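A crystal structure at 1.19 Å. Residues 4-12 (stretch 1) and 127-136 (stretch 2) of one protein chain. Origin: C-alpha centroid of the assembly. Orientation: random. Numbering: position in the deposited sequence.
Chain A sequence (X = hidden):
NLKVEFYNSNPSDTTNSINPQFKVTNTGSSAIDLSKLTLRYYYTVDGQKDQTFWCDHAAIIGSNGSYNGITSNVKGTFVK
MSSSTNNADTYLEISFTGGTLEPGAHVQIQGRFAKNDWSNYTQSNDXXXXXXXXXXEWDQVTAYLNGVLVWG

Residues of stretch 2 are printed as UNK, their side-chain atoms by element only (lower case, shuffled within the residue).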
# COMPACT_ATOMS: atom_id res chain seq x y z
N VAL A 4 -10.88 -1.43 0.63
CA VAL A 4 -9.47 -1.75 0.50
C VAL A 4 -9.26 -3.22 0.83
O VAL A 4 -9.73 -3.70 1.86
CB VAL A 4 -8.59 -0.88 1.43
CG1 VAL A 4 -7.13 -1.29 1.30
CG2 VAL A 4 -8.79 0.60 1.11
N GLU A 5 -8.58 -3.93 -0.06
CA GLU A 5 -8.18 -5.30 0.18
C GLU A 5 -6.66 -5.34 0.08
O GLU A 5 -6.05 -4.49 -0.57
CB GLU A 5 -8.80 -6.22 -0.87
CG GLU A 5 -10.30 -6.22 -0.86
CD GLU A 5 -10.83 -6.98 -2.05
OE1 GLU A 5 -10.99 -8.21 -1.95
OE2 GLU A 5 -11.07 -6.34 -3.09
N PHE A 6 -6.07 -6.34 0.72
CA PHE A 6 -4.64 -6.31 0.95
C PHE A 6 -4.09 -7.71 1.21
O PHE A 6 -4.79 -8.56 1.76
CB PHE A 6 -4.35 -5.44 2.18
CG PHE A 6 -2.89 -5.37 2.48
CD1 PHE A 6 -2.09 -4.50 1.77
CD2 PHE A 6 -2.31 -6.25 3.39
CE1 PHE A 6 -0.73 -4.48 1.97
CE2 PHE A 6 -0.94 -6.24 3.60
CZ PHE A 6 -0.15 -5.36 2.88
N TYR A 7 -2.84 -7.93 0.82
CA TYR A 7 -2.04 -9.03 1.39
C TYR A 7 -0.57 -8.79 1.10
O TYR A 7 -0.22 -7.98 0.23
CB TYR A 7 -2.48 -10.41 0.87
CG TYR A 7 -2.11 -10.74 -0.57
CD1 TYR A 7 -2.65 -10.03 -1.63
CD2 TYR A 7 -1.26 -11.81 -0.86
CE1 TYR A 7 -2.33 -10.35 -2.96
CE2 TYR A 7 -0.93 -12.13 -2.17
CZ TYR A 7 -1.47 -11.41 -3.22
OH TYR A 7 -1.14 -11.74 -4.52
N ASN A 8 0.29 -9.48 1.85
CA ASN A 8 1.73 -9.51 1.57
C ASN A 8 2.03 -10.72 0.71
O ASN A 8 1.67 -11.84 1.07
CB ASN A 8 2.53 -9.60 2.86
CG ASN A 8 2.50 -8.32 3.65
OD1 ASN A 8 1.55 -8.07 4.40
ND2 ASN A 8 3.50 -7.47 3.45
N SER A 9 2.69 -10.52 -0.42
CA SER A 9 2.91 -11.65 -1.32
C SER A 9 3.99 -12.61 -0.81
O SER A 9 3.93 -13.81 -1.10
CB SER A 9 3.22 -11.17 -2.73
OG SER A 9 4.40 -10.38 -2.72
N ASN A 10 4.96 -12.09 -0.07
CA ASN A 10 6.03 -12.93 0.47
C ASN A 10 5.95 -13.00 1.98
O ASN A 10 6.16 -12.01 2.66
CB ASN A 10 7.41 -12.45 0.02
CG ASN A 10 7.73 -11.07 0.51
OD1 ASN A 10 6.88 -10.18 0.48
ND2 ASN A 10 8.96 -10.88 0.98
N PRO A 11 5.62 -14.18 2.51
CA PRO A 11 5.33 -14.29 3.94
C PRO A 11 6.50 -14.65 4.85
O PRO A 11 6.28 -14.76 6.05
CB PRO A 11 4.29 -15.41 3.99
CG PRO A 11 4.65 -16.29 2.86
CD PRO A 11 5.16 -15.37 1.77
N SER A 12 7.71 -14.84 4.31
CA SER A 12 8.85 -15.22 5.15
C SER A 12 9.08 -14.21 6.27
O SER A 12 9.07 -13.00 6.05
CB SER A 12 10.12 -15.33 4.31
OG SER A 12 9.97 -16.35 3.36
N UNK A 127 2.73 -4.27 12.14
CA UNK A 127 1.28 -4.13 12.32
C UNK A 127 0.46 -4.49 11.07
O UNK A 127 -0.54 -5.19 11.17
c UNK A 127 0.99 -2.69 12.74
o UNK A 127 -4.38 -0.98 13.53
c UNK A 127 -2.44 -1.10 12.15
c UNK A 127 -2.45 -2.15 14.29
c UNK A 127 -1.15 -2.57 14.10
c UNK A 127 -0.46 -2.28 12.92
c UNK A 127 -3.10 -1.42 13.32
c UNK A 127 -1.13 -1.53 11.96
N UNK A 128 0.89 -4.02 9.90
CA UNK A 128 0.08 -4.21 8.70
C UNK A 128 0.26 -5.56 8.00
O UNK A 128 -0.48 -5.88 7.08
c UNK A 128 0.35 -3.11 7.68
o UNK A 128 -0.10 -1.85 8.16
N UNK A 129 1.25 -6.35 8.42
CA UNK A 129 1.57 -7.58 7.71
C UNK A 129 0.38 -8.54 7.73
O UNK A 129 -0.23 -8.76 8.78
c UNK A 129 3.79 -9.68 6.55
c UNK A 129 3.08 -11.99 7.86
c UNK A 129 2.78 -8.25 8.36
c UNK A 129 3.12 -9.59 7.76
c UNK A 129 2.77 -10.76 8.41
c UNK A 129 3.75 -12.07 6.65
c UNK A 129 4.11 -10.91 6.00
N UNK A 130 0.06 -9.10 6.57
CA UNK A 130 -1.03 -10.05 6.43
C UNK A 130 -0.66 -11.12 5.40
O UNK A 130 -0.62 -10.85 4.20
c UNK A 130 -3.54 -10.22 5.86
c UNK A 130 -2.30 -9.33 5.96
c UNK A 130 -5.16 -11.64 7.15
n UNK A 130 -5.37 -12.41 8.41
c UNK A 130 -3.83 -10.90 7.18
N UNK A 131 -0.39 -12.33 5.88
CA UNK A 131 -0.14 -13.43 4.97
C UNK A 131 -1.49 -13.99 4.54
O UNK A 131 -2.33 -14.32 5.37
c UNK A 131 0.70 -14.51 5.64
o UNK A 131 0.93 -15.58 4.74
N UNK A 132 -1.68 -14.09 3.23
CA UNK A 132 -2.89 -14.64 2.67
C UNK A 132 -2.54 -15.08 1.27
O UNK A 132 -1.54 -14.63 0.71
c UNK A 132 -4.00 -13.59 2.64
N UNK A 133 -3.34 -15.97 0.70
CA UNK A 133 -3.05 -16.45 -0.65
C UNK A 133 -3.48 -15.42 -1.68
O UNK A 133 -3.04 -15.45 -2.83
o UNK A 133 -5.14 -17.69 -0.68
c UNK A 133 -3.74 -17.79 -0.90
N UNK A 134 -4.33 -14.48 -1.27
CA UNK A 134 -4.87 -13.48 -2.17
C UNK A 134 -5.36 -12.28 -1.38
O UNK A 134 -5.33 -12.30 -0.15
c UNK A 134 -7.33 -14.19 -2.21
c UNK A 134 -7.28 -15.32 -1.20
c UNK A 134 -6.03 -14.04 -2.99
o UNK A 134 -7.05 -16.48 -1.56
n UNK A 134 -7.49 -14.99 0.07
N UNK A 135 -5.81 -11.25 -2.08
CA UNK A 135 -6.35 -10.06 -1.42
C UNK A 135 -7.47 -10.42 -0.45
O UNK A 135 -8.36 -11.20 -0.77
c UNK A 135 -5.87 -8.51 -3.36
c UNK A 135 -4.06 -6.97 -3.77
c UNK A 135 -3.96 -7.44 -5.06
c UNK A 135 -5.01 -7.52 -2.92
c UNK A 135 -5.76 -8.95 -4.67
c UNK A 135 -4.81 -8.42 -5.51
c UNK A 135 -6.90 -9.08 -2.45
N UNK A 136 -7.42 -9.83 0.75
CA UNK A 136 -8.49 -9.97 1.72
C UNK A 136 -8.82 -8.60 2.30
O UNK A 136 -8.00 -7.68 2.27
c UNK A 136 -7.84 -12.33 2.32
c UNK A 136 -6.95 -10.41 3.67
c UNK A 136 -8.13 -10.93 2.87
O HOH W 1 1.33 -14.33 2.08

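Position 127 carries one carbon, then a six-carbon ring bearing an oxygen; it is Tyr127, and its ring lies beyond the reach of stretch 1. At position 128 the side chain is one carbon and one oxygen, the marks of serine. The oxygen of Ser128 is hydrogen-bonded elsewhere in the structure, while its backbone O sits 3.5 Å from Phe6 CE2.

Position 129 has one carbon leading to an unsubstituted six-carbon ring, hence Phe129. Its CA-to-CB bond points away from stretch 1 overall, yet the ring returns: CD1 of Phe129 lies 3.5 Å from Asn8 CG, and CZ of Phe129 lies 3.7 Å from Pro11 O. Position 130 has four carbons in a row ending in nitrogen, which identifies Lys130. Its CB meets the edge of the Phe6 ring, 4.0 Å from Phe6 CD2, while the end of the chain leads away.

At position 131 one carbon bears one oxygen, 3.4 Å from Pro11 CB: Ser131. Position 132 has a single side-chain carbon, 3.9 Å from Tyr7 CB: Ala132. Position 133 again shows one carbon and one oxygen, on a CA-to-CB bond that points away from stretch 1; this is Ser133. Position 134 has three carbons, the third carrying an oxygen and a nitrogen, as in glutamine. The CA-to-CB bond of Gln134 also points away, and Gln134 OE1 accepts a very short 2.4 Å hydrogen bond from Ser133 OG; the backbone C of Gln134 covers one face of the Tyr7 ring.

Position 135 is one carbon and a plain six-carbon ring, Phe135. Tyr7 directs its ring edge at the face of this ring, with the planes at 85° and Tyr7 CD1 3.7 Å from Phe135 CD1; Phe135 CB also packs 3.8 Å from Glu5 CB. Position 136 has one carbon carrying two more, one of which lies 3.4 Å from Phe6 O; it is Val136.

Two sets of hydrogen bonds hold the stretches together, one wholly backbone, the other also using the Asn8 side chain. In the antiparallel pair of Phe6 and Val136, Phe6 N donates to Val136 O (2.8 Å) and Val136 N to Phe6 O (3.1 Å). Further along, Asn8 N donates to Lys130 O (2.9 Å), and Lys130 N to Asn8 OD1 (2.8 Å). Between these sets, Tyr7 packs against Ala132 and Phe135. A water donates to Asn8 O (2.7 Å) and accepts from Ser131 OG (3.0 Å), bridging the stretches.

Stretch 2 127-136: YSFKSASQFV
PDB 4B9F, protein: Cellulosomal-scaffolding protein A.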